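Local coordinates for embryonic developmental protein tofu-6 (Caenorhabditis elegans, PDB 7OCX), which takes part in piRNA (21U-RNA) biogenesis as a component of the PETISCO complex, in which its RNA recognition motif domain pairs with that of PID-3, at residues 26-29 and 30-34; 68-71 and 72-76; 33-36 and 37-40. All coordinates share one frame; numbering follows the deposited sequence.

Interaction 1 (26-29 and 30-34); sequences KAWN and DWNLF
Two asparagines exchange side chain for backbone across the start of a helix: Asn29 N gives its hydrogen to Asn32 OD1 at 2.7 Å, and Asn32 N returns the gesture to Asn29 OD1 at 3.0 Å. The two bonds differ in approach. The first lands on a lone pair of Asn32 OD1, in the carbonyl plane, with a C=O...N angle of 132°; the second runs almost straight in line with the side-chain carbonyl of Asn29. That side chain reaches forward over the first turn, its CG standing between its own backbone N and carbonyl carbon (chi1 79°). This reciprocal pairing is a capping box, with Asn29 as N-cap of helix 30-38, the first helix of the RNA recognition motif, where it supplies an acceptor to an amide that has no earlier helical carbonyl. The helical backbone bonding opens with Leu33 N to Asn29 O, 3.3 Å. Beside the box, CB of Asn32 comes obliquely to the Trp28 indole, 3.6 Å from its CG, while Phe87 meets the same indole edge-to-face. Asp30 OD2 forms salt bridges with Arg47 and with Lys56 of the PID-3 chain, whose Phe57 meets the ring of Trp31.

Interaction 2 (68-71 and 72-76); sequences ADAD and EVRKN
Asp71 and Arg74, one turn apart on helix 67-75, the second helix of the RNA recognition motif, form an i to i+3 salt bridge beside the backbone ladder, with CB of Ala70 alongside. The guanidinium meets the acid through a single nitrogen: NH1 of Arg74 lies 3.2 Å from OD1 of Asp71. That oxygen sits at the edge of the guanidinium, close to its plane, and is approached on its anti side and somewhat out of the carboxylate plane, while the two flat groups are turned 70° apart. The pairing is therefore one-pronged, not a two-pronged end-on grip. The arginine chain runs extended from CG to NE, and a turn at chi4 (92°) sets NH1 beside Asp71; NH1 also passes 3.6 Å from CB of Ala70. Neither charge is held here alone: Asp71 OD2 pairs with Arg73 of the PID-3 chain, whereas Arg74 NH2 pairs with Asp93 and NH1 donates to Asp16 O. Were Arg74 cut back to an alanine, Asp93 would probably lose its salt-bridge mate and Asp71 its partner within the helix. On the inward side, Ala70 and Val73 pack against Phe19 of strand 18-25. The ladder itself runs on beneath the charges, where Arg74 N donates to Ala70 O at 3.0 Å with a nearly straight N-H...O angle of 171°.

Interaction 3 (33-36 and 37-40); sequences LFHV and FQNF
Leu33 and Phe37, one turn apart, lie side by side and point the same way from helix 30-38, the first helix of the RNA recognition motif, toward the tightly packed side of this contact. CD1 of Leu33 touches CE1 of Phe37 at 3.8 Å, so a methyl branch meets the rim of the ring. The same ring has Leu33 O at its edge, near its plane, and CG1 of Val36 coming up obliquely, 4.0 Å from CD1 of Phe37. With CG set beside its own backbone N (chi1 -79°), Phe37 swings its ring back alongside the preceding turn. Beyond the two segments this layer continues into the fold: Leu33 packs on Cys46 of strand 43-51, Phe37 on Val73 of helix 67-75, and Val36 on Trp28 and on Leu82 of strand 81-84.

A second close contact faces the subunit interface. Here Gln38 runs across Phe34, its chain extended beyond CG and its amide turned only 26° from the ring plane. Its CD comes within 3.6 Å of CZ of Phe34, while CB lies over one face, toward the rim. The ring of Phe34 also meets Phe57 of the PID-3 chain, and Gln61 of that chain packs on both Phe34 and Gln38. The loose, solvent side belongs to exposed His35 and Asn39, which are in lighter touch, the amide nitrogen ND2 of Asn39 standing 3.5 Å from His35 O.

Each of the two close pairs has its own backbone bond, Phe37 N to Leu33 O and the shorter Gln38 N to Phe34 O at 2.7 Å. Where the chain leaves the helix, Phe40 folds back obliquely, bringing CE1 to 3.4 Å from Val36 O.

Overall arrangement
From the N terminus, the chain leaves strand 18-25 and enters helix 30-38 through interaction 1, which closes the turn at the helix start. Interaction 3 follows on the same helix, sharing Leu33 and Phe34, and the two touch where Trp28 CH2 meets Val36 CG2. Interaction 2 comes later, on helix 67-75, in series with both; none is enclosed by another. It meets interaction 3 through Val73, which packs on Phe37 of helix 30-38 and on Phe40 just beyond it, whereas its nearest atoms stay about 9 Å from interaction 1. All three lie within one RNA recognition motif, tying its helices to the antiparallel sheet, and each includes residues that contact PID-3.

Interaction 1 (26-29 and 30-34)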
ATOM      1  N   LYS C  26     -30.635 -10.910 -18.816  1.00 53.68           N
ATOM      2  CA  LYS C  26     -30.689 -12.310 -18.398  1.00 53.64           C
ATOM      3  C   LYS C  26     -29.435 -13.084 -18.779  1.00 50.72           C
ATOM      4  O   LYS C  26     -29.096 -14.076 -18.122  1.00 49.81           O
ATOM      5  CB  LYS C  26     -31.908 -13.000 -19.019  1.00 58.04           C
ATOM      6  N   ALA C  27     -28.751 -12.665 -19.838  1.00 52.57           N
ATOM      7  CA  ALA C  27     -27.625 -13.408 -20.391  1.00 52.29           C
ATOM      8  C   ALA C  27     -26.299 -13.066 -19.725  1.00 54.67           C
ATOM      9  O   ALA C  27     -25.277 -13.667 -20.070  1.00 50.62           O
ATOM     10  CB  ALA C  27     -27.510 -13.140 -21.895  1.00 50.74           C
ATOM     11  N   TRP C  28     -26.281 -12.105 -18.804  1.00 47.49           N
ATOM     12  CA  TRP C  28     -25.028 -11.666 -18.207  1.00 37.99           C
ATOM     13  C   TRP C  28     -24.634 -12.640 -17.105  1.00 41.93           C
ATOM     14  O   TRP C  28     -25.481 -13.285 -16.476  1.00 45.95           O
ATOM     15  CB  TRP C  28     -25.193 -10.277 -17.588  1.00 42.70           C
ATOM     16  CG  TRP C  28     -25.165  -9.157 -18.555  1.00 41.09           C
ATOM     17  CD1 TRP C  28     -25.485  -9.214 -19.882  1.00 45.21           C
ATOM     18  CD2 TRP C  28     -24.936  -7.778 -18.257  1.00 44.61           C
ATOM     19  NE1 TRP C  28     -25.415  -7.963 -20.438  1.00 48.15           N
ATOM     20  CE2 TRP C  28     -25.086  -7.061 -19.462  1.00 46.17           C
ATOM     21  CE3 TRP C  28     -24.595  -7.082 -17.091  1.00 41.57           C
ATOM     22  CZ2 TRP C  28     -24.906  -5.680 -19.539  1.00 51.65           C
ATOM     23  CZ3 TRP C  28     -24.419  -5.706 -17.162  1.00 40.41           C
ATOM     24  CH2 TRP C  28     -24.581  -5.019 -18.380  1.00 44.97           C
ATOM     25  N   ASN C  29     -23.332 -12.727 -16.858  1.00 40.83           N
ATOM     26  CA  ASN C  29     -22.818 -13.404 -15.680  1.00 39.39           C
ATOM     27  C   ASN C  29     -22.076 -12.321 -14.871  1.00 40.98           C
ATOM     28  O   ASN C  29     -22.099 -11.133 -15.216  1.00 38.61           O
ATOM     29  CB  ASN C  29     -21.964 -14.589 -16.120  1.00 44.44           C
ATOM     30  CG  ASN C  29     -20.578 -14.198 -16.569  1.00 47.94           C
ATOM     31  OD1 ASN C  29     -20.284 -13.041 -16.806  1.00 42.64           O
ATOM     32  ND2 ASN C  29     -19.760 -15.209 -16.834  1.00 57.67           N
ATOM     33  N   ASP C  30     -21.423 -12.735 -13.793  1.00 37.89           N
ATOM     34  CA  ASP C  30     -20.790 -11.757 -12.924  1.00 38.68           C
ATOM     35  C   ASP C  30     -19.628 -11.052 -13.611  1.00 40.58           C
ATOM     36  O   ASP C  30     -19.321  -9.902 -13.264  1.00 36.02           O
ATOM     37  CB  ASP C  30     -20.332 -12.419 -11.631  1.00 39.06           C
ATOM     38  CG  ASP C  30     -19.492 -13.653 -11.861  1.00 44.97           C
ATOM     39  OD1 ASP C  30     -19.345 -14.104 -13.031  1.00 48.78           O
ATOM     40  OD2 ASP C  30     -18.958 -14.162 -10.848  1.00 53.80           O
ATOM     41  N   TRP C  31     -18.967 -11.706 -14.574  1.00 36.29           N
ATOM     42  CA  TRP C  31     -17.908 -11.017 -15.304  1.00 36.59           C
ATOM     43  C   TRP C  31     -18.453  -9.918 -16.209  1.00 39.80           C
ATOM     44  O   TRP C  31     -17.808  -8.879 -16.364  1.00 36.55           O
ATOM     45  CB  TRP C  31     -17.061 -11.987 -16.110  1.00 39.72           C
ATOM     46  CG  TRP C  31     -16.172 -12.809 -15.270  1.00 38.93           C
ATOM     47  CD1 TRP C  31     -16.349 -14.123 -14.938  1.00 38.23           C
ATOM     48  CD2 TRP C  31     -14.982 -12.381 -14.583  1.00 40.60           C
ATOM     49  NE1 TRP C  31     -15.331 -14.550 -14.129  1.00 42.55           N
ATOM     50  CE2 TRP C  31     -14.487 -13.496 -13.881  1.00 38.37           C
ATOM     51  CE3 TRP C  31     -14.286 -11.165 -14.500  1.00 43.46           C
ATOM     52  CZ2 TRP C  31     -13.316 -13.445 -13.127  1.00 41.54           C
ATOM     53  CZ3 TRP C  31     -13.137 -11.101 -13.729  1.00 38.81           C
ATOM     54  CH2 TRP C  31     -12.667 -12.228 -13.041  1.00 36.57           C
ATOM     55  N   ASN C  32     -19.640 -10.098 -16.796  1.00 41.02           N
ATOM     56  CA  ASN C  32     -20.245  -9.007 -17.564  1.00 43.17           C
ATOM     57  C   ASN C  32     -20.484  -7.788 -16.674  1.00 42.22           C
ATOM     58  O   ASN C  32     -20.184  -6.649 -17.057  1.00 39.81           O
ATOM     59  CB  ASN C  32     -21.564  -9.482 -18.175  1.00 41.97           C
ATOM     60  CG  ASN C  32     -21.368 -10.623 -19.139  1.00 49.67           C
ATOM     61  OD1 ASN C  32     -21.969 -11.686 -18.980  1.00 44.78           O
ATOM     62  ND2 ASN C  32     -20.549 -10.407 -20.163  1.00 51.00           N
ATOM     63  N   LEU C  33     -21.058  -8.021 -15.493  1.00 37.57           N
ATOM     64  CA  LEU C  33     -21.322  -6.961 -14.525  1.00 39.86           C
ATOM     65  C   LEU C  33     -20.027  -6.291 -14.084  1.00 36.97           C
ATOM     66  O   LEU C  33     -19.934  -5.057 -14.010  1.00 38.26           O
ATOM     67  CB  LEU C  33     -22.063  -7.564 -13.330  1.00 36.70           C
ATOM     68  CG  LEU C  33     -22.532  -6.598 -12.246  1.00 42.13           C
ATOM     69  CD1 LEU C  33     -23.465  -5.547 -12.811  1.00 42.74           C
ATOM     70  CD2 LEU C  33     -23.209  -7.365 -11.123  1.00 38.95           C
ATOM     71  N   PHE C  34     -19.014  -7.097 -13.778  1.00 37.80           N
ATOM     72  CA  PHE C  34     -17.712  -6.547 -13.420  1.00 38.26           C
ATOM     73  C   PHE C  34     -17.197  -5.607 -14.510  1.00 40.44           C
ATOM     74  O   PHE C  34     -16.694  -4.513 -14.221  1.00 35.73           O
ATOM     75  CB  PHE C  34     -16.734  -7.702 -13.160  1.00 35.01           C
ATOM     76  CG  PHE C  34     -15.296  -7.296 -13.191  1.00 33.99           C
ATOM     77  CD1 PHE C  34     -14.693  -6.745 -12.069  1.00 35.78           C
ATOM     78  CD2 PHE C  34     -14.547  -7.466 -14.347  1.00 37.86           C
ATOM     79  CE1 PHE C  34     -13.368  -6.357 -12.094  1.00 36.04           C
ATOM     80  CE2 PHE C  34     -13.226  -7.074 -14.391  1.00 43.62           C
ATOM     81  CZ  PHE C  34     -12.627  -6.516 -13.259  1.00 38.15           C
TER

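Interaction 2 (68-71 and 72-76)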
ATOM      1  N   ALA C  68     -14.182   7.008  -3.814  1.00 39.01           N
ATOM      2  CA  ALA C  68     -13.892   7.804  -5.000  1.00 46.17           C
ATOM      3  C   ALA C  68     -14.316   7.087  -6.283  1.00 46.73           C
ATOM      4  O   ALA C  68     -14.869   7.721  -7.188  1.00 55.89           O
ATOM      5  CB  ALA C  68     -12.402   8.155  -5.027  1.00 52.94           C
ATOM      6  N   ASP C  69     -14.068   5.778  -6.381  1.00 48.19           N
ATOM      7  CA  ASP C  69     -14.569   5.011  -7.529  1.00 44.93           C
ATOM      8  C   ASP C  69     -16.091   5.006  -7.565  1.00 49.58           C
ATOM      9  O   ASP C  69     -16.701   5.141  -8.635  1.00 50.08           O
ATOM     10  CB  ASP C  69     -14.073   3.567  -7.473  1.00 49.67           C
ATOM     11  CG  ASP C  69     -12.571   3.436  -7.599  1.00 50.12           C
ATOM     12  OD1 ASP C  69     -11.954   4.286  -8.269  1.00 47.52           O
ATOM     13  OD2 ASP C  69     -12.023   2.476  -6.997  1.00 51.68           O
ATOM     14  N   ALA C  70     -16.722   4.782  -6.407  1.00 42.64           N
ATOM     15  CA  ALA C  70     -18.178   4.761  -6.326  1.00 42.72           C
ATOM     16  C   ALA C  70     -18.777   6.115  -6.662  1.00 48.16           C
ATOM     17  O   ALA C  70     -19.878   6.185  -7.223  1.00 49.32           O
ATOM     18  CB  ALA C  70     -18.617   4.333  -4.925  1.00 40.87           C
ATOM     19  N   ASP C  71     -18.085   7.204  -6.311  1.00 47.68           N
ATOM     20  CA  ASP C  71     -18.560   8.524  -6.712  1.00 56.60           C
ATOM     21  C   ASP C  71     -18.483   8.705  -8.229  1.00 54.65           C
ATOM     22  O   ASP C  71     -19.386   9.300  -8.830  1.00 60.48           O
ATOM     23  CB  ASP C  71     -17.776   9.632  -5.999  1.00 57.20           C
ATOM     24  CG  ASP C  71     -18.165   9.779  -4.528  1.00 59.17           C
ATOM     25  OD1 ASP C  71     -19.236   9.267  -4.133  1.00 56.08           O
ATOM     26  OD2 ASP C  71     -17.466  10.492  -3.786  1.00 58.48           O
ATOM     27  N   GLU C  72     -17.413   8.201  -8.870  1.00 59.66           N
ATOM     28  CA  GLU C  72     -17.342   8.272 -10.334  1.00 64.98           C
ATOM     29  C   GLU C  72     -18.462   7.472 -10.993  1.00 65.03           C
ATOM     30  O   GLU C  72     -18.887   7.805 -12.104  1.00 69.03           O
ATOM     31  CB  GLU C  72     -15.983   7.785 -10.855  1.00 68.30           C
ATOM     32  CG  GLU C  72     -14.756   8.546 -10.342  1.00 80.25           C
ATOM     33  CD  GLU C  72     -14.211   9.559 -11.358  1.00 99.99           C
ATOM     34  OE1 GLU C  72     -13.618  10.572 -10.932  1.00 95.43           O
ATOM     35  OE2 GLU C  72     -14.347   9.328 -12.581  1.00 95.00           O
ATOM     36  N   VAL C  73     -18.939   6.405 -10.344  1.00 54.80           N
ATOM     37  CA  VAL C  73     -20.158   5.749 -10.806  1.00 55.23           C
ATOM     38  C   VAL C  73     -21.351   6.678 -10.646  1.00 61.57           C
ATOM     39  O   VAL C  73     -22.079   6.953 -11.608  1.00 67.03           O
ATOM     40  CB  VAL C  73     -20.385   4.424 -10.057  1.00 49.61           C
ATOM     41  CG1 VAL C  73     -21.777   3.887 -10.339  1.00 50.39           C
ATOM     42  CG2 VAL C  73     -19.342   3.413 -10.470  1.00 47.98           C
ATOM     43  N   ARG C  74     -21.563   7.188  -9.429  1.00 54.46           N
ATOM     44  CA  ARG C  74     -22.683   8.094  -9.187  1.00 61.27           C
ATOM     45  C   ARG C  74     -22.697   9.250 -10.185  1.00 68.96           C
ATOM     46  O   ARG C  74     -23.772   9.781 -10.497  1.00 68.83           O
ATOM     47  CB  ARG C  74     -22.631   8.604  -7.737  1.00 57.80           C
ATOM     48  CG  ARG C  74     -22.841   7.494  -6.680  1.00 52.53           C
ATOM     49  CD  ARG C  74     -22.999   7.998  -5.235  1.00 62.05           C
ATOM     50  NE  ARG C  74     -23.229   6.882  -4.324  1.00 57.19           N
ATOM     51  CZ  ARG C  74     -22.290   6.225  -3.659  1.00 50.22           C
ATOM     52  NH1 ARG C  74     -21.038   6.648  -3.620  1.00 51.02           N
ATOM     53  NH2 ARG C  74     -22.617   5.101  -3.030  1.00 48.95           N
ATOM     54  N   LYS C  75     -21.527   9.641 -10.714  1.00 70.98           N
ATOM     55  CA  LYS C  75     -21.489  10.747 -11.674  1.00 81.41           C
ATOM     56  C   LYS C  75     -22.147  10.382 -13.001  1.00 77.92           C
ATOM     57  O   LYS C  75     -22.853  11.210 -13.592  1.00 83.24           O
ATOM     58  CB  LYS C  75     -20.058  11.217 -11.961  1.00 79.86           C
ATOM     59  CG  LYS C  75     -19.364  12.000 -10.865  1.00 83.82           C
ATOM     60  CD  LYS C  75     -17.903  12.291 -11.220  1.00 81.95           C
ATOM     61  CE  LYS C  75     -16.958  11.783 -10.135  1.00 89.58           C
ATOM     62  NZ  LYS C  75     -16.538  12.838  -9.157  1.00 93.09           N
ATOM     63  N   ASN C  76     -21.895   9.167 -13.508  1.00 70.40           N
ATOM     64  CA  ASN C  76     -22.391   8.775 -14.820  1.00 73.33           C
ATOM     65  C   ASN C  76     -23.821   8.264 -14.783  1.00 75.62           C
ATOM     66  O   ASN C  76     -24.311   7.753 -15.796  1.00 73.37           O
ATOM     67  CB  ASN C  76     -21.501   7.705 -15.455  1.00 77.97           C
ATOM     68  CG  ASN C  76     -20.080   8.173 -15.654  1.00 83.32           C
ATOM     69  OD1 ASN C  76     -19.448   8.674 -14.725  1.00 78.64           O
ATOM     70  ND2 ASN C  76     -19.596   8.088 -16.894  1.00 82.45           N
TER

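Interaction 3 (33-36 and 37-40)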
ATOM      1  N   LEU C  33     -21.058  -8.021 -15.493  1.00 37.57           N
ATOM      2  CA  LEU C  33     -21.322  -6.961 -14.525  1.00 39.86           C
ATOM      3  C   LEU C  33     -20.027  -6.291 -14.084  1.00 36.97           C
ATOM      4  O   LEU C  33     -19.934  -5.057 -14.010  1.00 38.26           O
ATOM      5  CB  LEU C  33     -22.063  -7.564 -13.330  1.00 36.70           C
ATOM      6  CG  LEU C  33     -22.532  -6.598 -12.246  1.00 42.13           C
ATOM      7  CD1 LEU C  33     -23.465  -5.547 -12.811  1.00 42.74           C
ATOM      8  CD2 LEU C  33     -23.209  -7.365 -11.123  1.00 38.95           C
ATOM      9  N   PHE C  34     -19.014  -7.097 -13.778  1.00 37.80           N
ATOM     10  CA  PHE C  34     -17.712  -6.547 -13.420  1.00 38.26           C
ATOM     11  C   PHE C  34     -17.197  -5.607 -14.510  1.00 40.44           C
ATOM     12  O   PHE C  34     -16.694  -4.513 -14.221  1.00 35.73           O
ATOM     13  CB  PHE C  34     -16.734  -7.702 -13.160  1.00 35.01           C
ATOM     14  CG  PHE C  34     -15.296  -7.296 -13.191  1.00 33.99           C
ATOM     15  CD1 PHE C  34     -14.693  -6.745 -12.069  1.00 35.78           C
ATOM     16  CD2 PHE C  34     -14.547  -7.466 -14.347  1.00 37.86           C
ATOM     17  CE1 PHE C  34     -13.368  -6.357 -12.094  1.00 36.04           C
ATOM     18  CE2 PHE C  34     -13.226  -7.074 -14.391  1.00 43.62           C
ATOM     19  CZ  PHE C  34     -12.627  -6.516 -13.259  1.00 38.15           C
ATOM     20  N   HIS C  35     -17.320  -6.023 -15.777  1.00 40.29           N
ATOM     21  CA  HIS C  35     -16.744  -5.224 -16.861  1.00 43.87           C
ATOM     22  C   HIS C  35     -17.406  -3.850 -16.924  1.00 41.95           C
ATOM     23  O   HIS C  35     -16.747  -2.842 -17.198  1.00 42.88           O
ATOM     24  CB  HIS C  35     -16.880  -5.909 -18.231  1.00 38.97           C
ATOM     25  CG  HIS C  35     -16.019  -7.126 -18.415  1.00 47.94           C
ATOM     26  ND1 HIS C  35     -14.778  -7.268 -17.830  1.00 51.73           N
ATOM     27  CD2 HIS C  35     -16.186  -8.219 -19.205  1.00 57.95           C
ATOM     28  CE1 HIS C  35     -14.252  -8.428 -18.188  1.00 46.44           C
ATOM     29  NE2 HIS C  35     -15.079  -9.020 -19.033  1.00 56.77           N
ATOM     30  N   VAL C  36     -18.720  -3.798 -16.714  1.00 38.82           N
ATOM     31  CA  VAL C  36     -19.407  -2.515 -16.756  1.00 41.93           C
ATOM     32  C   VAL C  36     -18.875  -1.587 -15.678  1.00 40.94           C
ATOM     33  O   VAL C  36     -18.646  -0.397 -15.929  1.00 39.95           O
ATOM     34  CB  VAL C  36     -20.929  -2.696 -16.624  1.00 43.63           C
ATOM     35  CG1 VAL C  36     -21.584  -1.340 -16.339  1.00 47.76           C
ATOM     36  CG2 VAL C  36     -21.454  -3.317 -17.890  1.00 47.97           C
ATOM     37  N   PHE C  37     -18.695  -2.104 -14.457  1.00 39.66           N
ATOM     38  CA  PHE C  37     -18.288  -1.237 -13.358  1.00 33.96           C
ATOM     39  C   PHE C  37     -16.794  -0.985 -13.339  1.00 33.45           C
ATOM     40  O   PHE C  37     -16.357   0.070 -12.868  1.00 40.21           O
ATOM     41  CB  PHE C  37     -18.804  -1.800 -12.035  1.00 36.46           C
ATOM     42  CG  PHE C  37     -20.241  -1.497 -11.837  1.00 39.01           C
ATOM     43  CD1 PHE C  37     -21.213  -2.238 -12.468  1.00 39.93           C
ATOM     44  CD2 PHE C  37     -20.612  -0.370 -11.116  1.00 41.13           C
ATOM     45  CE1 PHE C  37     -22.543  -1.891 -12.351  1.00 42.52           C
ATOM     46  CE2 PHE C  37     -21.941  -0.030 -10.982  1.00 42.61           C
ATOM     47  CZ  PHE C  37     -22.906  -0.794 -11.604  1.00 44.46           C
ATOM     48  N   GLN C  38     -15.998  -1.881 -13.900  1.00 35.60           N
ATOM     49  CA  GLN C  38     -14.572  -1.616 -13.987  1.00 38.78           C
ATOM     50  C   GLN C  38     -14.250  -0.347 -14.774  1.00 41.53           C
ATOM     51  O   GLN C  38     -13.178   0.239 -14.582  1.00 41.98           O
ATOM     52  CB  GLN C  38     -13.865  -2.792 -14.643  1.00 42.62           C
ATOM     53  CG  GLN C  38     -12.483  -2.985 -14.150  1.00 45.83           C
ATOM     54  CD  GLN C  38     -11.635  -3.689 -15.178  1.00 49.82           C
ATOM     55  OE1 GLN C  38     -12.140  -4.151 -16.204  1.00 51.78           O
ATOM     56  NE2 GLN C  38     -10.338  -3.766 -14.919  1.00 48.46           N
ATOM     57  N   ASN C  39     -15.108   0.054 -15.717  1.00 49.63           N
ATOM     58  CA  ASN C  39     -14.827   1.276 -16.470  1.00 50.75           C
ATOM     59  C   ASN C  39     -14.803   2.519 -15.592  1.00 52.38           C
ATOM     60  O   ASN C  39     -14.288   3.558 -16.022  1.00 54.76           O
ATOM     61  CB  ASN C  39     -15.851   1.490 -17.586  1.00 60.48           C
ATOM     62  CG  ASN C  39     -15.783   0.457 -18.691  1.00 66.84           C
ATOM     63  OD1 ASN C  39     -14.706  -0.011 -19.068  1.00 71.73           O
ATOM     64  ND2 ASN C  39     -16.947   0.067 -19.196  1.00 67.17           N
ATOM     65  N   PHE C  40     -15.377   2.455 -14.395  1.00 45.17           N
ATOM     66  CA  PHE C  40     -15.435   3.584 -13.473  1.00 49.36           C
ATOM     67  C   PHE C  40     -14.370   3.534 -12.396  1.00 46.63           C
ATOM     68  O   PHE C  40     -14.182   4.530 -11.684  1.00 49.22           O
ATOM     69  CB  PHE C  40     -16.822   3.640 -12.825  1.00 49.03           C
ATOM     70  CG  PHE C  40     -17.930   3.722 -13.822  1.00 56.11           C
ATOM     71  CD1 PHE C  40     -18.757   2.641 -14.044  1.00 55.30           C
ATOM     72  CD2 PHE C  40     -18.138   4.886 -14.551  1.00 63.95           C
ATOM     73  CE1 PHE C  40     -19.770   2.709 -14.975  1.00 60.93           C
ATOM     74  CE2 PHE C  40     -19.155   4.966 -15.481  1.00 66.90           C
ATOM     75  CZ  PHE C  40     -19.971   3.872 -15.696  1.00 71.13           C
TER